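Local coordinates for crystal protein (Bacillus thuringiensis serovar dakota, PDB 2ZTB), which probably forms pores in the membranes of the cancer cells it recognises, as an aerolysin-type beta-pore-forming toxin in its proteolytically activated form, at residues N78-L83 and Q173-I178; I128-E133 and E181-S186; A197-R202 and Y209-P214. One frame throughout, in Å; residues are numbered along the deposited sequence.

Contact 1 of 3, residues N78-L83 and Q173-I178; sequences NPNVIL and QLTAKI
Two neighbouring antiparallel strands of the long sheet that runs through this elongated, aerolysin-like toxin meet here, and their pairing is uneven. Between the pair Asn78-Ile178 and the pair Ile82-Thr175, 78-83 spends three residues where 173-178 spends two, an extra residue in the manner of a beta bulge at Pro79 and Asn80.

Backbone bonds hold both sides of this irregularity. Asn78 and Ile178 exchange a reciprocal pair: Asn78 N gives to Ile178 O at 2.8 Å, and Ile178 N returns to Asn78 O at 3.0 Å along a lone pair. Beyond the bulge Leu83 N reaches Leu174 O, 2.7 Å, nearly along the C=O axis. Asn78 O also takes a CA-H...O contact from Lys177 CA.

Apolar contacts split between two faces. On the face of Val81, Ala176 and Ile178, the Val81 and Ile178 side chains cross at about a right angle, Val81 CG2 3.5 Å from Ile178 CD1; Leu83 CD1 lies 4.0 Å from Ala176 CB, and Phe106 of strand 96-116 touches Leu83 and Ile178. The other face carries Ile82 and Thr175 side by side. Ile82 CG1 is anti to the carbonyl carbon (chi1 -42°), and the chain ends in a methyl, CD1, that sits 3.8 Å from Thr175 CG2 and 3.9 Å from Gln173 OE1.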
loop_
_atom_site.group_PDB
_atom_site.type_symbol
_atom_site.label_atom_id
_atom_site.label_comp_id
_atom_site.label_asym_id
_atom_site.label_seq_id
_atom_site.Cartn_x
_atom_site.Cartn_y
_atom_site.Cartn_z
ATOM N N ASN A 78 8.631 13.942 16.444
ATOM C CA ASN A 78 7.983 14.492 17.640
ATOM C C ASN A 78 8.992 14.468 18.801
ATOM O O ASN A 78 9.209 13.417 19.407
ATOM C CB ASN A 78 6.737 13.644 17.963
ATOM C CG ASN A 78 5.923 14.172 19.152
ATOM O OD1 ASN A 78 6.403 14.947 19.986
ATOM N ND2 ASN A 78 4.670 13.727 19.233
ATOM N N PRO A 79 9.593 15.637 19.120
ATOM C CA PRO A 79 10.803 15.740 19.937
ATOM C C PRO A 79 10.669 15.455 21.425
ATOM O O PRO A 79 11.692 15.369 22.112
ATOM C CB PRO A 79 11.229 17.197 19.735
ATOM C CG PRO A 79 9.969 17.911 19.479
ATOM C CD PRO A 79 9.111 16.969 18.704
ATOM N N ASN A 80 9.448 15.334 21.934
ATOM C CA ASN A 80 9.240 15.064 23.377
ATOM C C ASN A 80 7.889 14.424 23.607
ATOM O O ASN A 80 6.863 14.937 23.150
ATOM C CB ASN A 80 9.329 16.338 24.220
ATOM C CG ASN A 80 10.630 16.448 25.001
ATOM O OD1 ASN A 80 10.892 15.661 25.927
ATOM N ND2 ASN A 80 11.443 17.455 24.656
ATOM N N VAL A 81 7.903 13.293 24.298
ATOM C CA VAL A 81 6.704 12.534 24.605
ATOM C C VAL A 81 6.985 11.858 25.942
ATOM O O VAL A 81 8.008 11.204 26.092
ATOM C CB VAL A 81 6.407 11.499 23.497
ATOM C CG1 VAL A 81 5.499 10.388 23.988
ATOM C CG2 VAL A 81 5.776 12.174 22.320
ATOM N N ILE A 82 6.094 12.056 26.914
ATOM C CA ILE A 82 6.191 11.396 28.208
ATOM C C ILE A 82 5.593 10.005 28.101
ATOM O O ILE A 82 4.397 9.848 27.813
ATOM C CB ILE A 82 5.449 12.172 29.331
ATOM C CG1 ILE A 82 5.683 13.690 29.253
ATOM C CG2 ILE A 82 5.814 11.627 30.705
ATOM C CD1 ILE A 82 7.103 14.140 29.359
ATOM N N LEU A 83 6.432 8.997 28.326
ATOM C CA LEU A 83 5.989 7.605 28.302
ATOM C C LEU A 83 5.635 7.096 29.689
ATOM O O LEU A 83 4.850 6.162 29.834
ATOM C CB LEU A 83 7.045 6.689 27.673
ATOM C CG LEU A 83 7.417 6.849 26.194
ATOM C CD1 LEU A 83 8.217 5.619 25.744
ATOM C CD2 LEU A 83 6.186 7.056 25.300
ATOM N N GLN A 173 10.328 11.462 34.989
ATOM C CA GLN A 173 9.674 11.083 33.743
ATOM C C GLN A 173 10.544 10.188 32.890
ATOM O O GLN A 173 11.766 10.296 32.912
ATOM C CB GLN A 173 9.256 12.321 32.931
ATOM C CG GLN A 173 8.461 13.362 33.749
ATOM C CD GLN A 173 8.307 14.687 33.026
ATOM O OE1 GLN A 173 9.248 15.179 32.405
ATOM N NE2 GLN A 173 7.119 15.282 33.117
ATOM N N LEU A 174 9.894 9.296 32.140
ATOM C CA LEU A 174 10.541 8.602 31.044
ATOM C C LEU A 174 10.050 9.252 29.764
ATOM O O LEU A 174 8.843 9.318 29.514
ATOM C CB LEU A 174 10.223 7.102 31.060
ATOM C CG LEU A 174 10.846 6.240 29.945
ATOM C CD1 LEU A 174 12.359 6.189 30.037
ATOM C CD2 LEU A 174 10.277 4.847 29.994
ATOM N N THR A 175 10.978 9.755 28.959
ATOM C CA THR A 175 10.604 10.461 27.746
ATOM C C THR A 175 11.231 9.824 26.517
ATOM O O THR A 175 12.232 9.134 26.621
ATOM C CB THR A 175 10.995 11.946 27.793
ATOM O OG1 THR A 175 12.414 12.075 27.610
ATOM C CG2 THR A 175 10.565 12.596 29.135
ATOM N N ALA A 176 10.624 10.068 25.355
ATOM C CA ALA A 176 11.130 9.578 24.093
ATOM C C ALA A 176 10.846 10.557 22.951
ATOM O O ALA A 176 10.085 11.513 23.104
ATOM C CB ALA A 176 10.540 8.199 23.787
ATOM N N LYS A 177 11.510 10.335 21.820
ATOM C CA LYS A 177 11.123 10.967 20.573
ATOM C C LYS A 177 10.295 9.955 19.776
ATOM O O LYS A 177 10.453 8.738 19.934
ATOM C CB LYS A 177 12.341 11.420 19.766
ATOM C CG LYS A 177 13.204 12.483 20.440
ATOM C CD LYS A 177 14.333 12.910 19.518
ATOM C CE LYS A 177 15.212 13.979 20.142
ATOM N NZ LYS A 177 16.179 13.464 21.171
ATOM N N ILE A 178 9.401 10.466 18.936
ATOM C CA ILE A 178 8.665 9.632 18.012
ATOM C C ILE A 178 9.109 9.979 16.596
ATOM O O ILE A 178 9.176 11.155 16.228
ATOM C CB ILE A 178 7.140 9.798 18.178
ATOM C CG1 ILE A 178 6.701 9.390 19.591
ATOM C CG2 ILE A 178 6.387 8.983 17.126
ATOM C CD1 ILE A 178 5.207 9.693 19.869
#

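Contact 2 of 3, residues I128-E133 and E181-S186; sequences IKKVFE and ESADFS
Glu181 opens the contact by sending its side chain across to the tip of the hairpin formed by strands 126-132 and 136-142. Its chain, CG anti to the carbonyl carbon and extended beyond it, runs antiparallel alongside the Phe132 side chain: Glu181 CB lies 3.6 Å from Phe132 CD2, and OE1 ends 3.5 Å from Phe132 CB. The carboxylate and ring planes stand 40° apart. Both oxygens are gripped by backbone N-H groups of the hairpin's turn, OE2 by Ile134 and OE1 by Gly135, which fixes the carboxylate's rotation. Glu133 OE1, probably also charged, is 5.7 Å from Glu181 OE2; a bound lutetium ion touches Glu133 and may ease the repulsion.

Ser182 turns its own side chain away and offers backbone instead, its N lying 3.7 Å from Phe132 CE2. At Ala183 the backbone N comes to the edge of the same ring, while the methyl CB rests 4.0 Å from Lys130 CD. Lys130 CG, anti to the backbone N, lies over one face of the Phe132 ring toward its rim; the bend at chi2 then carries CD to the methyl, and NZ runs on to a hydrogen bond with Asn72 OD1.

Phe185 ends the run. Its CG takes the crowded position between backbone N and carbonyl carbon (chi1 60°), and Ile128 meets it tip to tip: CD1 sits over the ring centre, 3.7 Å from the centroid and 11° off the normal, a clear CH-pi contact.

With axes 8.4 Å apart, the strands meet face to face through side chains. The hairpin, probably the membrane-inserting one as in aerolysin relatives, thus lies over strand 168-199, whose flanking strands 61-90 and 223-247 add Tyr70 against Ile128, Val230 against Lys130 and Asn232 against Phe132.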
loop_
_atom_site.group_PDB
_atom_site.type_symbol
_atom_site.label_atom_id
_atom_site.label_comp_id
_atom_site.label_asym_id
_atom_site.label_seq_id
_atom_site.Cartn_x
_atom_site.Cartn_y
_atom_site.Cartn_z
ATOM N N ILE A 128 5.690 -5.490 -0.462
ATOM C CA ILE A 128 6.286 -4.206 -0.114
ATOM C C ILE A 128 7.308 -4.438 1.009
ATOM O O ILE A 128 6.993 -5.010 2.062
ATOM C CB ILE A 128 5.196 -3.139 0.283
ATOM C CG1 ILE A 128 4.300 -2.783 -0.922
ATOM C CG2 ILE A 128 5.818 -1.876 0.875
ATOM C CD1 ILE A 128 5.055 -2.194 -2.148
ATOM N N LYS A 129 8.543 -4.016 0.750
ATOM C CA LYS A 129 9.624 -4.114 1.717
ATOM C C LYS A 129 10.410 -2.813 1.756
ATOM O O LYS A 129 10.845 -2.313 0.721
ATOM C CB LYS A 129 10.549 -5.273 1.364
ATOM C CG LYS A 129 9.959 -6.650 1.649
ATOM C CD LYS A 129 10.686 -7.764 0.901
ATOM C CE LYS A 129 10.767 -9.041 1.747
ATOM N NZ LYS A 129 11.346 -8.762 3.097
ATOM N N LYS A 130 10.594 -2.274 2.953
ATOM C CA LYS A 130 11.366 -1.050 3.133
ATOM C C LYS A 130 12.189 -1.116 4.416
ATOM O O LYS A 130 11.664 -1.452 5.481
ATOM C CB LYS A 130 10.426 0.168 3.135
ATOM C CG LYS A 130 11.055 1.498 3.533
ATOM C CD LYS A 130 11.944 2.058 2.445
ATOM C CE LYS A 130 12.851 3.140 3.014
ATOM N NZ LYS A 130 13.536 3.893 1.926
ATOM N N VAL A 131 13.480 -0.810 4.312
ATOM C CA VAL A 131 14.322 -0.670 5.510
ATOM C C VAL A 131 14.398 0.796 5.952
ATOM O O VAL A 131 14.938 1.654 5.245
ATOM C CB VAL A 131 15.752 -1.262 5.336
ATOM C CG1 VAL A 131 16.587 -1.022 6.596
ATOM C CG2 VAL A 131 15.700 -2.760 4.999
ATOM N N PHE A 132 13.836 1.067 7.123
ATOM C CA PHE A 132 13.853 2.403 7.696
ATOM C C PHE A 132 15.050 2.569 8.640
ATOM O O PHE A 132 15.391 1.653 9.395
ATOM C CB PHE A 132 12.550 2.661 8.448
ATOM C CG PHE A 132 11.347 2.852 7.552
ATOM C CD1 PHE A 132 10.297 1.933 7.575
ATOM C CD2 PHE A 132 11.256 3.954 6.703
ATOM C CE1 PHE A 132 9.166 2.105 6.774
ATOM C CE2 PHE A 132 10.132 4.138 5.892
ATOM C CZ PHE A 132 9.080 3.211 5.929
ATOM N N GLU A 133 15.680 3.741 8.588
ATOM C CA GLU A 133 16.837 4.045 9.427
ATOM C C GLU A 133 16.566 3.796 10.910
ATOM O O GLU A 133 17.323 3.076 11.577
ATOM C CB GLU A 133 17.292 5.487 9.210
ATOM C CG GLU A 133 18.393 5.933 10.160
ATOM C CD GLU A 133 18.821 7.366 9.926
ATOM O OE1 GLU A 133 18.746 7.824 8.753
ATOM O OE2 GLU A 133 19.240 8.026 10.913
ATOM N N GLU A 181 8.397 7.699 9.993
ATOM C CA GLU A 181 9.200 7.479 8.800
ATOM C C GLU A 181 8.305 6.963 7.690
ATOM O O GLU A 181 7.357 6.202 7.937
ATOM C CB GLU A 181 10.317 6.487 9.076
ATOM C CG GLU A 181 11.351 6.970 10.092
ATOM C CD GLU A 181 12.353 5.893 10.404
ATOM O OE1 GLU A 181 11.950 4.889 11.020
ATOM O OE2 GLU A 181 13.534 6.030 10.007
ATOM N N SER A 182 8.585 7.395 6.468
ATOM C CA SER A 182 7.809 6.905 5.337
ATOM C C SER A 182 8.529 6.972 4.005
ATOM O O SER A 182 9.491 7.710 3.832
ATOM C CB SER A 182 6.446 7.607 5.249
ATOM O OG SER A 182 6.626 8.975 4.974
ATOM N N ALA A 183 8.032 6.165 3.075
ATOM C CA ALA A 183 8.468 6.187 1.703
ATOM C C ALA A 183 7.250 6.037 0.815
ATOM O O ALA A 183 6.401 5.176 1.055
ATOM C CB ALA A 183 9.465 5.060 1.443
ATOM N N ASP A 184 7.160 6.880 -0.203
ATOM C CA ASP A 184 6.216 6.652 -1.299
ATOM C C ASP A 184 6.756 5.604 -2.249
ATOM O O ASP A 184 7.975 5.453 -2.412
ATOM C CB ASP A 184 5.944 7.941 -2.080
ATOM C CG ASP A 184 5.161 8.949 -1.275
ATOM O OD1 ASP A 184 4.387 8.535 -0.390
ATOM O OD2 ASP A 184 5.322 10.154 -1.522
ATOM N N PHE A 185 5.849 4.875 -2.881
ATOM C CA PHE A 185 6.254 3.955 -3.936
ATOM C C PHE A 185 5.311 4.028 -5.137
ATOM O O PHE A 185 4.194 4.529 -5.040
ATOM C CB PHE A 185 6.421 2.520 -3.400
ATOM C CG PHE A 185 5.172 1.930 -2.791
ATOM C CD1 PHE A 185 4.173 1.363 -3.605
ATOM C CD2 PHE A 185 5.000 1.912 -1.407
ATOM C CE1 PHE A 185 3.014 0.803 -3.042
ATOM C CE2 PHE A 185 3.840 1.357 -0.827
ATOM C CZ PHE A 185 2.839 0.803 -1.652
ATOM N N SER A 186 5.796 3.582 -6.284
ATOM C CA SER A 186 4.971 3.494 -7.483
ATOM C C SER A 186 5.495 2.348 -8.325
ATOM O O SER A 186 6.605 1.871 -8.106
ATOM C CB SER A 186 4.961 4.810 -8.270
ATOM O OG SER A 186 6.260 5.173 -8.693
#

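Contact 3 of 3, residues A197-R202 and Y209-P214; sequences ANFPKR and YFWFNP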
loop_
_atom_site.group_PDB
_atom_site.type_symbol
_atom_site.label_atom_id
_atom_site.label_comp_id
_atom_site.label_asym_id
_atom_site.label_seq_id
_atom_site.Cartn_x
_atom_site.Cartn_y
_atom_site.Cartn_z
ATOM N N ALA A 197 -13.247 -10.648 -31.599
ATOM C CA ALA A 197 -14.550 -10.180 -32.062
ATOM C C ALA A 197 -15.123 -11.163 -33.056
ATOM O O ALA A 197 -14.389 -11.730 -33.876
ATOM C CB ALA A 197 -14.451 -8.780 -32.688
ATOM N N ASN A 198 -16.433 -11.377 -32.980
ATOM C CA ASN A 198 -17.127 -12.186 -33.994
ATOM C C ASN A 198 -18.085 -11.350 -34.814
ATOM O O ASN A 198 -18.869 -10.567 -34.270
ATOM C CB ASN A 198 -17.833 -13.407 -33.387
ATOM C CG ASN A 198 -18.900 -13.035 -32.364
ATOM O OD1 ASN A 198 -18.593 -12.730 -31.210
ATOM N ND2 ASN A 198 -20.163 -13.071 -32.785
ATOM N N PHE A 199 -18.022 -11.525 -36.130
ATOM C CA PHE A 199 -18.742 -10.682 -37.056
ATOM C C PHE A 199 -19.944 -11.412 -37.669
ATOM O O PHE A 199 -19.958 -12.658 -37.705
ATOM C CB PHE A 199 -17.763 -10.149 -38.115
ATOM C CG PHE A 199 -16.721 -9.228 -37.539
ATOM C CD1 PHE A 199 -15.578 -9.750 -36.897
ATOM C CD2 PHE A 199 -16.890 -7.849 -37.596
ATOM C CE1 PHE A 199 -14.618 -8.904 -36.317
ATOM C CE2 PHE A 199 -15.933 -6.990 -37.028
ATOM C CZ PHE A 199 -14.798 -7.526 -36.377
ATOM N N PRO A 200 -20.973 -10.641 -38.112
ATOM C CA PRO A 200 -22.152 -11.187 -38.797
ATOM C C PRO A 200 -21.843 -11.756 -40.190
ATOM O O PRO A 200 -22.538 -12.666 -40.641
ATOM C CB PRO A 200 -23.088 -9.968 -38.916
ATOM C CG PRO A 200 -22.179 -8.794 -38.887
ATOM C CD PRO A 200 -21.075 -9.175 -37.942
ATOM N N LYS A 201 -20.827 -11.214 -40.861
ATOM C CA LYS A 201 -20.344 -11.748 -42.135
ATOM C C LYS A 201 -18.812 -11.913 -42.136
ATOM O O LYS A 201 -18.141 -11.540 -41.177
ATOM C CB LYS A 201 -20.801 -10.853 -43.287
ATOM C CG LYS A 201 -20.340 -9.425 -43.172
ATOM C CD LYS A 201 -21.016 -8.599 -44.205
ATOM C CE LYS A 201 -20.373 -7.263 -44.330
ATOM N NZ LYS A 201 -21.120 -6.409 -45.321
ATOM N N ARG A 202 -18.262 -12.480 -43.205
ATOM C CA ARG A 202 -16.808 -12.581 -43.342
ATOM C C ARG A 202 -16.241 -11.187 -43.615
ATOM O O ARG A 202 -16.725 -10.490 -44.489
ATOM C CB ARG A 202 -16.418 -13.559 -44.457
ATOM C CG ARG A 202 -16.616 -15.035 -44.110
ATOM C CD ARG A 202 -16.023 -15.932 -45.214
ATOM N NE ARG A 202 -16.292 -17.367 -45.039
ATOM C CZ ARG A 202 -15.627 -18.218 -44.242
ATOM N NH1 ARG A 202 -14.617 -17.821 -43.467
ATOM N NH2 ARG A 202 -15.991 -19.503 -44.217
ATOM N N TYR A 209 -14.847 -14.716 -39.983
ATOM C CA TYR A 209 -15.832 -14.294 -38.993
ATOM C C TYR A 209 -15.191 -13.887 -37.667
ATOM O O TYR A 209 -15.715 -13.028 -36.972
ATOM C CB TYR A 209 -16.820 -15.439 -38.715
ATOM C CG TYR A 209 -17.752 -15.786 -39.854
ATOM C CD1 TYR A 209 -17.539 -16.912 -40.626
ATOM C CD2 TYR A 209 -18.852 -14.986 -40.148
ATOM C CE1 TYR A 209 -18.394 -17.251 -41.670
ATOM C CE2 TYR A 209 -19.711 -15.303 -41.195
ATOM C CZ TYR A 209 -19.471 -16.441 -41.946
ATOM O OH TYR A 209 -20.310 -16.755 -42.983
ATOM N N PHE A 210 -14.084 -14.536 -37.298
ATOM C CA PHE A 210 -13.416 -14.287 -36.022
ATOM C C PHE A 210 -12.078 -13.593 -36.190
ATOM O O PHE A 210 -11.222 -14.065 -36.942
ATOM C CB PHE A 210 -13.178 -15.593 -35.236
ATOM C CG PHE A 210 -14.410 -16.452 -35.053
ATOM C CD1 PHE A 210 -15.686 -15.896 -35.004
ATOM C CD2 PHE A 210 -14.280 -17.825 -34.893
ATOM C CE1 PHE A 210 -16.805 -16.689 -34.836
ATOM C CE2 PHE A 210 -15.401 -18.630 -34.708
ATOM C CZ PHE A 210 -16.667 -18.054 -34.686
ATOM N N TRP A 211 -11.891 -12.508 -35.433
ATOM C CA TRP A 211 -10.652 -11.736 -35.454
ATOM C C TRP A 211 -10.113 -11.411 -34.069
ATOM O O TRP A 211 -10.877 -11.238 -33.124
ATOM C CB TRP A 211 -10.857 -10.436 -36.243
ATOM C CG TRP A 211 -11.000 -10.709 -37.682
ATOM C CD1 TRP A 211 -12.160 -10.863 -38.369
ATOM C CD2 TRP A 211 -9.938 -10.905 -38.621
ATOM N NE1 TRP A 211 -11.894 -11.139 -39.675
ATOM C CE2 TRP A 211 -10.536 -11.170 -39.864
ATOM C CE3 TRP A 211 -8.535 -10.871 -38.531
ATOM C CZ2 TRP A 211 -9.787 -11.403 -41.029
ATOM C CZ3 TRP A 211 -7.785 -11.110 -39.705
ATOM C CH2 TRP A 211 -8.422 -11.359 -40.925
ATOM N N PHE A 212 -8.786 -11.305 -33.983
ATOM C CA PHE A 212 -8.066 -10.875 -32.783
ATOM C C PHE A 212 -7.164 -9.705 -33.100
ATOM O O PHE A 212 -6.502 -9.686 -34.140
ATOM C CB PHE A 212 -7.265 -12.041 -32.191
ATOM C CG PHE A 212 -8.094 -13.263 -31.991
ATOM C CD1 PHE A 212 -8.198 -14.216 -33.002
ATOM C CD2 PHE A 212 -8.832 -13.431 -30.820
ATOM C CE1 PHE A 212 -9.004 -15.325 -32.853
ATOM C CE2 PHE A 212 -9.648 -14.544 -30.652
ATOM C CZ PHE A 212 -9.732 -15.493 -31.673
ATOM N N ASN A 213 -7.173 -8.714 -32.223
ATOM C CA ASN A 213 -6.328 -7.543 -32.363
ATOM C C ASN A 213 -5.665 -7.277 -31.040
ATOM O O ASN A 213 -6.283 -7.481 -29.995
ATOM C CB ASN A 213 -7.146 -6.319 -32.794
ATOM C CG ASN A 213 -7.386 -6.288 -34.276
ATOM O OD1 ASN A 213 -6.623 -5.692 -35.030
ATOM N ND2 ASN A 213 -8.432 -6.959 -34.711
ATOM N N PRO A 214 -4.393 -6.842 -31.066
ATOM C CA PRO A 214 -3.741 -6.502 -29.797
ATOM C C PRO A 214 -4.543 -5.444 -29.066
ATOM O O PRO A 214 -5.192 -4.605 -29.699
ATOM C CB PRO A 214 -2.369 -5.951 -30.219
ATOM C CG PRO A 214 -2.461 -5.724 -31.675
ATOM C CD PRO A 214 -3.498 -6.650 -32.221
#
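Tyr209 and Arg202 face each other at the base of the loop that joins strands 168-199 and 210-214 into a beta-hairpin, at the end of the elongated molecule where helices 20-31 and 53-56 pack. The arginine aliphatic chain, extended from CG to NE, crosses the phenol ring obliquely: Arg202 CG stands over one face, 3.9 Å from the ring centroid and 19° off its normal, a CH-pi contact. The guanidinium follows, with Tyr209 CE1 over the centre of its face, 3.9 Å from Arg202 CZ, and the two planes inclined at 44°; NH1 is held by Gly207 O. Across the ring's edge, in its plane, lies Pro200 O, so the loop bends round the tyrosine.

Phe199 and Trp211 form the second aromatic group. Their side chains cross at about a right angle, Phe199 CE1 lying 3.8 Å from Trp211 CD1. The Phe199 ring also presents its edge to a backbone carbonyl, CD1 being 3.3 Å from Tyr209 O. The same oxygen accepts Phe199 N at 2.9 Å and a CA-H...O contact from Asn198 CA. Ala197 and Trp211 complete the pairing with a reciprocal pair of bonds, Trp211 N to Ala197 O at 3.0 Å being nearly straight. On the other face, Asn198 CB lies 3.7 Å from Phe210 CD1.

The indole NE1 is turned toward the connecting loop and bonds to His208 O. Around this end of the molecule, Tyr31 of helix 20-31 stacks on Trp211 and also meets the Phe199 ring, Phe27 of that helix touches Ala197, and helix 53-56 brings Ile53 against Phe210.

All three contacts draw on strand 168-199, the long strand that runs through the molecule, and they sample it in order. Contact 1 and contact 2 use adjoining parts of it, with centres about 24 Å apart. Contact 3 lies at its far end, its centre about 47 Å from that of contact 2 and 69 Å from that of contact 1, with contacts 1 and 3 on opposite sides of the chain's centre. In contacts 1 and 3 the strand pairs edge to edge within one sheet; contact 2 instead uses its face to meet a separate hairpin. Lutetium ions lie near contacts 1 and 2, about 7 Å from the Lys177 side chain and about 4 Å from that of Glu133.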